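Local coordinates for beta sliding clamp (Bartonella birtlesii LL-WM9, PDB 6PTR), which probably encircles DNA as a ring-shaped homodimer and tethers DNA polymerases and other proteins to it, giving replication its processivity, at residues V28-N33 with P210-G215; C151-I156 with E216-L221; K179-A184 with L190-M195. One frame throughout, in Å; residues are numbered along the deposited sequence.

Contact 1: V28-N33 with P210-G215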
loop_
_atom_site.group_PDB
_atom_site.type_symbol
_atom_site.label_atom_id
_atom_site.label_comp_id
_atom_site.label_asym_id
_atom_site.label_seq_id
_atom_site.Cartn_x
_atom_site.Cartn_y
_atom_site.Cartn_z
ATOM N N VAL C 28 -12.664 10.516 10.831
ATOM C CA VAL C 28 -12.319 11.396 11.940
ATOM C C VAL C 28 -11.965 10.576 13.169
ATOM O O VAL C 28 -11.161 11.000 14.014
ATOM C CB VAL C 28 -13.497 12.362 12.175
ATOM C CG1 VAL C 28 -13.501 12.924 13.580
ATOM C CG2 VAL C 28 -13.396 13.464 11.162
ATOM N N VAL C 29 -12.517 9.368 13.262
ATOM C CA VAL C 29 -12.223 8.484 14.374
ATOM C C VAL C 29 -10.763 8.066 14.318
ATOM O O VAL C 29 -10.245 7.669 13.264
ATOM C CB VAL C 29 -13.168 7.274 14.339
ATOM C CG1 VAL C 29 -12.758 6.255 15.385
ATOM C CG2 VAL C 29 -14.598 7.734 14.539
ATOM N N GLU C 30 -10.077 8.176 15.448
ATOM C CA GLU C 30 -8.705 7.706 15.528
ATOM C C GLU C 30 -8.698 6.201 15.775
ATOM O O GLU C 30 -9.448 5.694 16.614
ATOM C CB GLU C 30 -7.954 8.438 16.641
ATOM C CG GLU C 30 -6.460 8.637 16.386
ATOM C CD GLU C 30 -6.162 9.738 15.374
ATOM O OE1 GLU C 30 -5.364 9.486 14.447
ATOM O OE2 GLU C 30 -6.718 10.853 15.503
ATOM N N ARG C 31 -7.868 5.482 15.016
ATOM C CA ARG C 31 -7.753 4.042 15.235
ATOM C C ARG C 31 -6.999 3.742 16.525
ATOM O O ARG C 31 -7.331 2.787 17.236
ATOM C CB ARG C 31 -7.067 3.372 14.042
ATOM C CG ARG C 31 -7.937 3.272 12.789
ATOM C CD ARG C 31 -7.266 2.391 11.750
ATOM N NE ARG C 31 -7.792 2.585 10.402
ATOM C CZ ARG C 31 -8.758 1.849 9.862
ATOM N NH1 ARG C 31 -9.319 0.869 10.565
ATOM N NH2 ARG C 31 -9.169 2.093 8.621
ATOM N N ARG C 32 -5.998 4.555 16.853
ATOM C CA ARG C 32 -5.272 4.393 18.107
ATOM C C ARG C 32 -6.092 4.807 19.329
ATOM O O ARG C 32 -5.590 4.677 20.454
ATOM C CB ARG C 32 -3.968 5.192 18.056
ATOM N N ASN C 33 -7.325 5.284 19.146
ATOM C CA ASN C 33 -8.132 5.758 20.264
ATOM C C ASN C 33 -8.529 4.614 21.193
ATOM O O ASN C 33 -8.826 3.500 20.751
ATOM C CB ASN C 33 -9.399 6.457 19.760
ATOM C CG ASN C 33 -10.469 6.541 20.826
ATOM O OD1 ASN C 33 -10.373 7.349 21.749
ATOM N ND2 ASN C 33 -11.478 5.682 20.727
ATOM N N PRO C 210 -6.032 23.692 12.951
ATOM C CA PRO C 210 -5.185 22.503 13.168
ATOM C C PRO C 210 -5.007 21.648 11.919
ATOM O O PRO C 210 -5.902 21.541 11.070
ATOM C CB PRO C 210 -5.935 21.721 14.257
ATOM C CG PRO C 210 -6.840 22.744 14.899
ATOM C CD PRO C 210 -7.217 23.704 13.824
ATOM N N ARG C 211 -3.817 21.047 11.832
ATOM C CA ARG C 211 -3.449 20.145 10.744
ATOM C C ARG C 211 -4.512 19.085 10.453
ATOM O O ARG C 211 -4.822 18.822 9.283
ATOM C CB ARG C 211 -2.110 19.483 11.094
ATOM C CG ARG C 211 -1.599 18.501 10.078
ATOM C CD ARG C 211 -0.126 18.194 10.317
ATOM N NE ARG C 211 0.164 17.859 11.709
ATOM C CZ ARG C 211 0.126 16.627 12.199
ATOM N NH1 ARG C 211 0.415 16.407 13.474
ATOM N NH2 ARG C 211 -0.209 15.610 11.414
ATOM N N LYS C 212 -5.095 18.467 11.491
ATOM C CA LYS C 212 -6.073 17.403 11.226
ATOM C C LYS C 212 -7.326 17.940 10.546
ATOM O O LYS C 212 -7.854 17.303 9.624
ATOM C CB LYS C 212 -6.460 16.661 12.510
ATOM C CG LYS C 212 -7.540 15.559 12.271
ATOM C CD LYS C 212 -7.670 14.654 13.476
ATOM C CE LYS C 212 -8.571 13.429 13.184
ATOM N NZ LYS C 212 -8.710 12.553 14.356
ATOM N N ALA C 213 -7.847 19.085 11.014
ATOM C CA ALA C 213 -9.001 19.697 10.368
ATOM C C ALA C 213 -8.683 20.034 8.922
ATOM O O ALA C 213 -9.500 19.779 8.018
ATOM C CB ALA C 213 -9.433 20.960 11.126
ATOM N N VAL C 214 -7.495 20.596 8.675
ATOM C CA VAL C 214 -7.100 20.896 7.305
ATOM C C VAL C 214 -7.135 19.631 6.466
ATOM O O VAL C 214 -7.656 19.629 5.351
ATOM C CB VAL C 214 -5.708 21.549 7.258
ATOM C CG1 VAL C 214 -5.240 21.642 5.809
ATOM C CG2 VAL C 214 -5.749 22.931 7.911
ATOM N N GLY C 215 -6.602 18.535 7.003
ATOM C CA GLY C 215 -6.516 17.306 6.228
ATOM C C GLY C 215 -7.875 16.710 5.912
ATOM O O GLY C 215 -8.116 16.242 4.794
#
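K212 reaches from the first turn of helix 211-221 to the loop that follows helix 15-26, where V28 O and E30 OE2 accept its ammonium group. The side chain is the whole of the contact from the helix side. Its CB points toward the loop. CG lies anti to the backbone N (chi1 178°) and the chain stays extended beyond it, which carries NZ to the V28 carbonyl; V28 CA and K212 CA are 8.7 Å apart. CB, CG and CD act as the stalk, and the side chain packs on L59 of strand 59-69. CE is the first atom to come near the loop, with K212 CE 3.6 Å from V28 O and 3.9 Å from E30 OE2. The tip then makes two bonds. K212 NZ donates to V28 O at 2.9 Å, tilted 20° from the carbonyl plane. The same NZ donates to E30 OE2, also at 2.9 Å, and this bond is a salt bridge. It meets the syn side of OE2 but lies 35° out of the carboxylate plane. E30 is bent at chi2, which brings its carboxylate back alongside the lysine; the two side chains run past each other in opposite directions. A third partner lies outside both segments: D56 OD2 forms a salt bridge with NZ. V28 adds its carbonyl while its side chain packs on L59 and V61. The link joins the N-terminal and central domains of one subunit. The ammonium is thus gripped by one neutral carbonyl and two carboxylates, which would be expected to favour its charged form, and a polar clasp rather than apolar packing connects the loop to the helix.

Contact 2: C151-I156 with E216-L221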
loop_
_atom_site.group_PDB
_atom_site.type_symbol
_atom_site.label_atom_id
_atom_site.label_comp_id
_atom_site.label_asym_id
_atom_site.label_seq_id
_atom_site.Cartn_x
_atom_site.Cartn_y
_atom_site.Cartn_z
ATOM N N CYS C 151 -2.458 25.318 -1.751
ATOM C CA CYS C 151 -1.196 26.059 -1.754
ATOM C C CYS C 151 -0.390 25.895 -0.467
ATOM O O CYS C 151 0.822 26.152 -0.481
ATOM C CB CYS C 151 -1.440 27.551 -1.970
ATOM S SG CYS C 151 -2.009 28.034 -3.602
ATOM N N THR C 152 -1.016 25.500 0.648
ATOM C CA THR C 152 -0.385 25.625 1.955
ATOM C C THR C 152 -0.299 24.337 2.760
ATOM O O THR C 152 0.584 24.236 3.618
ATOM C CB THR C 152 -1.113 26.682 2.800
ATOM O OG1 THR C 152 -2.522 26.412 2.795
ATOM C CG2 THR C 152 -0.885 28.078 2.210
ATOM N N GLN C 153 -1.171 23.354 2.518
ATOM C CA GLN C 153 -1.208 22.173 3.384
ATOM C C GLN C 153 0.141 21.454 3.457
ATOM O O GLN C 153 0.549 20.992 4.531
ATOM C CB GLN C 153 -2.286 21.209 2.896
ATOM C CG GLN C 153 -2.391 19.984 3.731
ATOM C CD GLN C 153 -3.404 19.035 3.146
ATOM O OE1 GLN C 153 -3.708 19.109 1.949
ATOM N NE2 GLN C 153 -3.930 18.140 3.972
ATOM N N PHE C 154 0.832 21.312 2.328
ATOM C CA PHE C 154 2.054 20.514 2.325
ATOM C C PHE C 154 3.117 21.074 3.257
ATOM O O PHE C 154 3.995 20.320 3.694
ATOM C CB PHE C 154 2.636 20.423 0.909
ATOM C CG PHE C 154 3.399 21.647 0.504
ATOM C CD1 PHE C 154 2.728 22.827 0.179
ATOM C CD2 PHE C 154 4.790 21.641 0.493
ATOM C CE1 PHE C 154 3.424 23.979 -0.170
ATOM C CE2 PHE C 154 5.485 22.769 0.140
ATOM C CZ PHE C 154 4.823 23.941 -0.182
ATOM N N ALA C 155 3.086 22.374 3.563
ATOM C CA ALA C 155 4.172 22.960 4.352
ATOM C C ALA C 155 3.915 22.894 5.852
ATOM O O ALA C 155 4.776 23.309 6.636
ATOM C CB ALA C 155 4.417 24.418 3.937
ATOM N N ILE C 156 2.764 22.377 6.274
ATOM C CA ILE C 156 2.431 22.347 7.696
ATOM C C ILE C 156 3.393 21.444 8.442
ATOM O O ILE C 156 3.717 20.328 7.994
ATOM C CB ILE C 156 0.996 21.851 7.921
ATOM C CG1 ILE C 156 -0.030 22.775 7.292
ATOM C CG2 ILE C 156 0.720 21.673 9.410
ATOM C CD1 ILE C 156 -1.399 22.112 7.275
ATOM N N GLU C 216 -8.788 16.739 6.873
ATOM C CA GLU C 216 -10.116 16.195 6.604
ATOM C C GLU C 216 -10.897 17.086 5.651
ATOM O O GLU C 216 -11.637 16.588 4.784
ATOM C CB GLU C 216 -10.877 16.004 7.915
ATOM C CG GLU C 216 -10.249 14.945 8.796
ATOM C CD GLU C 216 -10.088 13.616 8.073
ATOM O OE1 GLU C 216 -11.079 13.116 7.488
ATOM O OE2 GLU C 216 -8.961 13.092 8.064
ATOM N N LEU C 217 -10.780 18.407 5.821
ATOM C CA LEU C 217 -11.413 19.321 4.885
ATOM C C LEU C 217 -10.896 19.073 3.478
ATOM O O LEU C 217 -11.677 18.998 2.521
ATOM C CB LEU C 217 -11.161 20.766 5.344
ATOM C CG LEU C 217 -11.888 21.946 4.715
ATOM C CD1 LEU C 217 -13.380 21.724 4.749
ATOM C CD2 LEU C 217 -11.505 23.219 5.487
ATOM N N GLN C 218 -9.583 18.866 3.347
ATOM C CA GLN C 218 -8.988 18.635 2.039
ATOM C C GLN C 218 -9.489 17.347 1.415
ATOM O O GLN C 218 -9.711 17.290 0.201
ATOM C CB GLN C 218 -7.464 18.623 2.160
ATOM C CG GLN C 218 -6.911 20.019 2.220
ATOM C CD GLN C 218 -6.806 20.634 0.830
ATOM O OE1 GLN C 218 -7.818 21.005 0.229
ATOM N NE2 GLN C 218 -5.581 20.716 0.307
ATOM N N LYS C 219 -9.701 16.302 2.220
ATOM C CA LYS C 219 -10.223 15.062 1.646
ATOM C C LYS C 219 -11.622 15.267 1.068
ATOM O O LYS C 219 -11.954 14.720 0.010
ATOM C CB LYS C 219 -10.250 13.950 2.694
ATOM C CG LYS C 219 -8.875 13.429 3.098
ATOM C CD LYS C 219 -8.998 12.531 4.321
ATOM C CE LYS C 219 -7.647 12.052 4.826
ATOM N NZ LYS C 219 -7.810 11.230 6.062
ATOM N N LEU C 220 -12.461 16.045 1.753
ATOM C CA LEU C 220 -13.777 16.331 1.196
ATOM C C LEU C 220 -13.666 17.203 -0.047
ATOM O O LEU C 220 -14.295 16.921 -1.072
ATOM C CB LEU C 220 -14.652 17.005 2.254
ATOM C CG LEU C 220 -16.009 17.449 1.702
ATOM C CD1 LEU C 220 -16.858 16.233 1.258
ATOM C CD2 LEU C 220 -16.759 18.287 2.716
ATOM N N LEU C 221 -12.852 18.263 0.026
ATOM C CA LEU C 221 -12.707 19.178 -1.100
ATOM C C LEU C 221 -12.113 18.497 -2.330
ATOM O O LEU C 221 -12.398 18.914 -3.457
ATOM C CB LEU C 221 -11.859 20.377 -0.680
ATOM C CG LEU C 221 -12.590 21.300 0.302
ATOM C CD1 LEU C 221 -11.659 22.368 0.830
ATOM C CD2 LEU C 221 -13.772 21.945 -0.389
#
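The central domain of the clamp carries two helices, 142-152 and 211-221, and Q153, at the C-terminal side of the first, meets Q218 on the second. Both side chains leave their backbones toward each other. Q153 CG is anti to the backbone N (chi1 -180°) and the chain is extended, which takes its amide across to the flank of Q218. Q218 is bent at chi2, which turns its amide back beside that of Q153. The side chains slide past each other in opposite directions, with the amide planes 53° apart. Q218 NE2 donates to Q153 OE1 at 3.0 Å. The donor stands above the carbonyl plane of Q153, 43° out of it, while the acceptor lies close to the amide plane of Q218. Q153 OE1 also rests against Q218 CG at 3.3 Å, and Q153 NE2 approaches Q218 CB at 4.0 Å. The oxygen is therefore met by both the amide and the aliphatic part of one side chain.

In each domain of a sliding clamp, two helices pack on beta sheets and line the inner side of the ring. Here the polar pair lies beside the apolar seam of such a helix pair: L217 packs on L149, and L221 on L145 and L149. Q218 NE2 has a second acceptor in D150 OD1, so this one nitrogen bonds to both D150 and Q153. T152 OG1 itself bonds to L148 O, within its own helix. One turn is also braced along helix 211-221, where K219 NZ forms a salt bridge with E216 OE2 at 3.0 Å. On the far side of 151-156, F154 touches D341, I342 and Q345 of helix 336-345.

Contact 3: K179-A184 with L190-M195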
loop_
_atom_site.group_PDB
_atom_site.type_symbol
_atom_site.label_atom_id
_atom_site.label_comp_id
_atom_site.label_asym_id
_atom_site.label_seq_id
_atom_site.Cartn_x
_atom_site.Cartn_y
_atom_site.Cartn_z
ATOM N N LYS C 179 -6.937 41.596 2.231
ATOM C CA LYS C 179 -6.602 40.261 1.770
ATOM C C LYS C 179 -6.950 39.251 2.849
ATOM O O LYS C 179 -6.822 39.541 4.039
ATOM C CB LYS C 179 -5.112 40.146 1.426
ATOM C CG LYS C 179 -4.688 41.001 0.243
ATOM C CD LYS C 179 -3.283 40.618 -0.220
ATOM C CE LYS C 179 -2.871 41.387 -1.460
ATOM N NZ LYS C 179 -2.087 42.607 -1.126
ATOM N N LEU C 180 -7.414 38.080 2.428
ATOM C CA LEU C 180 -7.457 36.900 3.280
ATOM C C LEU C 180 -6.247 36.057 2.929
ATOM O O LEU C 180 -6.026 35.761 1.753
ATOM C CB LEU C 180 -8.736 36.093 3.058
ATOM C CG LEU C 180 -8.770 34.690 3.679
ATOM C CD1 LEU C 180 -8.766 34.745 5.206
ATOM C CD2 LEU C 180 -10.015 33.951 3.161
ATOM N N ARG C 181 -5.446 35.709 3.939
ATOM C CA ARG C 181 -4.174 35.045 3.717
ATOM C C ARG C 181 -4.103 33.773 4.539
ATOM O O ARG C 181 -4.609 33.712 5.665
ATOM C CB ARG C 181 -2.991 35.978 4.074
ATOM C CG ARG C 181 -1.617 35.328 3.991
ATOM C CD ARG C 181 -0.552 36.423 4.233
ATOM N NE ARG C 181 -0.367 37.324 3.086
ATOM C CZ ARG C 181 0.400 38.407 3.107
ATOM N NH1 ARG C 181 1.036 38.751 4.226
ATOM N NH2 ARG C 181 0.529 39.155 2.017
ATOM N N LEU C 182 -3.486 32.752 3.965
ATOM C CA LEU C 182 -3.143 31.534 4.675
ATOM C C LEU C 182 -1.646 31.356 4.578
ATOM O O LEU C 182 -1.094 31.499 3.486
ATOM C CB LEU C 182 -3.815 30.292 4.077
ATOM C CG LEU C 182 -5.317 30.105 4.311
ATOM C CD1 LEU C 182 -6.121 31.179 3.643
ATOM C CD2 LEU C 182 -5.716 28.737 3.778
ATOM N N VAL C 183 -1.012 31.056 5.717
ATOM C CA VAL C 183 0.419 30.763 5.796
ATOM C C VAL C 183 0.611 29.450 6.536
ATOM O O VAL C 183 -0.023 29.192 7.572
ATOM C CB VAL C 183 1.208 31.897 6.486
ATOM C CG1 VAL C 183 2.678 31.464 6.721
ATOM C CG2 VAL C 183 1.177 33.171 5.643
ATOM N N ALA C 184 1.525 28.619 6.029
ATOM C CA ALA C 184 1.948 27.436 6.757
ATOM C C ALA C 184 3.461 27.326 6.670
ATOM O O ALA C 184 4.070 27.672 5.656
ATOM C CB ALA C 184 1.321 26.141 6.193
ATOM N N LEU C 190 8.084 27.429 3.720
ATOM C CA LEU C 190 6.945 28.265 4.084
ATOM C C LEU C 190 6.111 28.488 2.841
ATOM O O LEU C 190 6.660 28.669 1.750
ATOM C CB LEU C 190 7.366 29.624 4.666
ATOM C CG LEU C 190 6.207 30.584 4.993
ATOM C CD1 LEU C 190 6.525 31.386 6.265
ATOM C CD2 LEU C 190 5.911 31.528 3.855
ATOM N N ALA C 191 4.783 28.482 3.009
ATOM C CA ALA C 191 3.877 28.759 1.909
ATOM C C ALA C 191 2.956 29.900 2.321
ATOM O O ALA C 191 2.488 29.937 3.460
ATOM C CB ALA C 191 3.026 27.511 1.534
ATOM N N GLN C 192 2.734 30.837 1.400
ATOM C CA GLN C 192 1.861 31.981 1.623
ATOM C C GLN C 192 0.950 32.146 0.424
ATOM O O GLN C 192 1.432 32.246 -0.709
ATOM C CB GLN C 192 2.677 33.269 1.821
ATOM C CG GLN C 192 1.794 34.496 1.975
ATOM C CD GLN C 192 2.599 35.785 2.112
ATOM O OE1 GLN C 192 3.046 36.125 3.192
ATOM N NE2 GLN C 192 2.769 36.505 1.014
ATOM N N VAL C 193 -0.364 32.193 0.664
ATOM C CA VAL C 193 -1.322 32.464 -0.409
ATOM C C VAL C 193 -2.288 33.548 0.044
ATOM O O VAL C 193 -2.748 33.538 1.192
ATOM C CB VAL C 193 -2.075 31.184 -0.839
ATOM C CG1 VAL C 193 -2.819 30.519 0.343
ATOM C CG2 VAL C 193 -3.006 31.491 -2.026
ATOM N N ASP C 194 -2.591 34.473 -0.868
ATOM C CA ASP C 194 -3.501 35.595 -0.660
ATOM C C ASP C 194 -4.684 35.499 -1.610
ATOM O O ASP C 194 -4.557 34.984 -2.724
ATOM C CB ASP C 194 -2.818 36.950 -0.933
ATOM C CG ASP C 194 -1.769 37.300 0.096
ATOM O OD1 ASP C 194 -1.852 36.788 1.221
ATOM O OD2 ASP C 194 -0.861 38.091 -0.218
ATOM N N MET C 195 -5.821 36.030 -1.162
ATOM C CA MET C 195 -6.909 36.400 -2.065
ATOM C C MET C 195 -7.536 37.689 -1.567
ATOM O O MET C 195 -7.376 38.075 -0.405
ATOM C CB MET C 195 -7.984 35.316 -2.155
ATOM C CG MET C 195 -8.742 35.142 -0.871
ATOM S SD MET C 195 -10.057 33.909 -1.010
ATOM C CE MET C 195 -11.314 34.858 -1.872
#
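The guanidinium of R181 has the amide of Q192 over one face and the carboxylate of D194 at its edge. The amide and guanidinium planes are 6° apart, a stacked pair, with Q192 OE1 offset toward the rim. The closest approach there, R181 NH1 to Q192 OE1 at 3.5 Å, has too poor an angle for a hydrogen bond. D194 lies nearly coplanar with the guanidinium and forms a salt bridge with it. R181 NH2 donates to the syn lone pair of D194 OD2 at 2.8 Å. R181 NE also faces D194 OD1, but the modelled separation is improbably short and its value doubtful. A bend at chi3 (-75°) turns the guanidinium to these partners, and NH1 continues to Y259 OH. K179 CD lies 3.5 Å from D194 OD2, while its NZ pairs with D175.

These residues sit on an antiparallel hairpin, strands 179-185 and 189-196, in the middle of a sheet that runs on into the C-terminal domain. Hydrogen-bonded pairs L180-M195, L182-V193 and A184-A191 alternate with non-hydrogen-bonded R181-D194 and V183-Q192. Each hydrogen-bonded pair makes two backbone bonds; V193 N to L182 O measures 3.0 Å. The face of L180, L182, A184, A191, V193 and M195 is apolar; L182, V193 and M195 touch helix 142-152, and L182 CB is 3.9 Å from V193 CG1. On the face of R181, V183 CG2 packs on Q192 CG at 3.9 Å. V183 CG1 touches L190 CD1, and L190 also packs on an apolar side chain of the bound griselimycin peptide.

Overall arrangement
Contact 3 is the buried one, a strand pair held by a ladder of backbone bonds; contacts 1 and 2 are partly buried and rest on the ends of a few side chains, with one backbone carbonyl in contact 1. Contacts 1 and 2 share helix 211-221 and touch, through V214 and G215 against Q153. Contact 1 uses the start of the helix for charged pairing between domains. Contact 2 uses its later turns for a neutral amide pair within the central domain. Contacts 2 and 3 also touch: C151 and T152 pack on A191, A184 and V193 of the hairpin. Contact 1 stays apart from contact 3, their nearest atoms about 7 Å from each other.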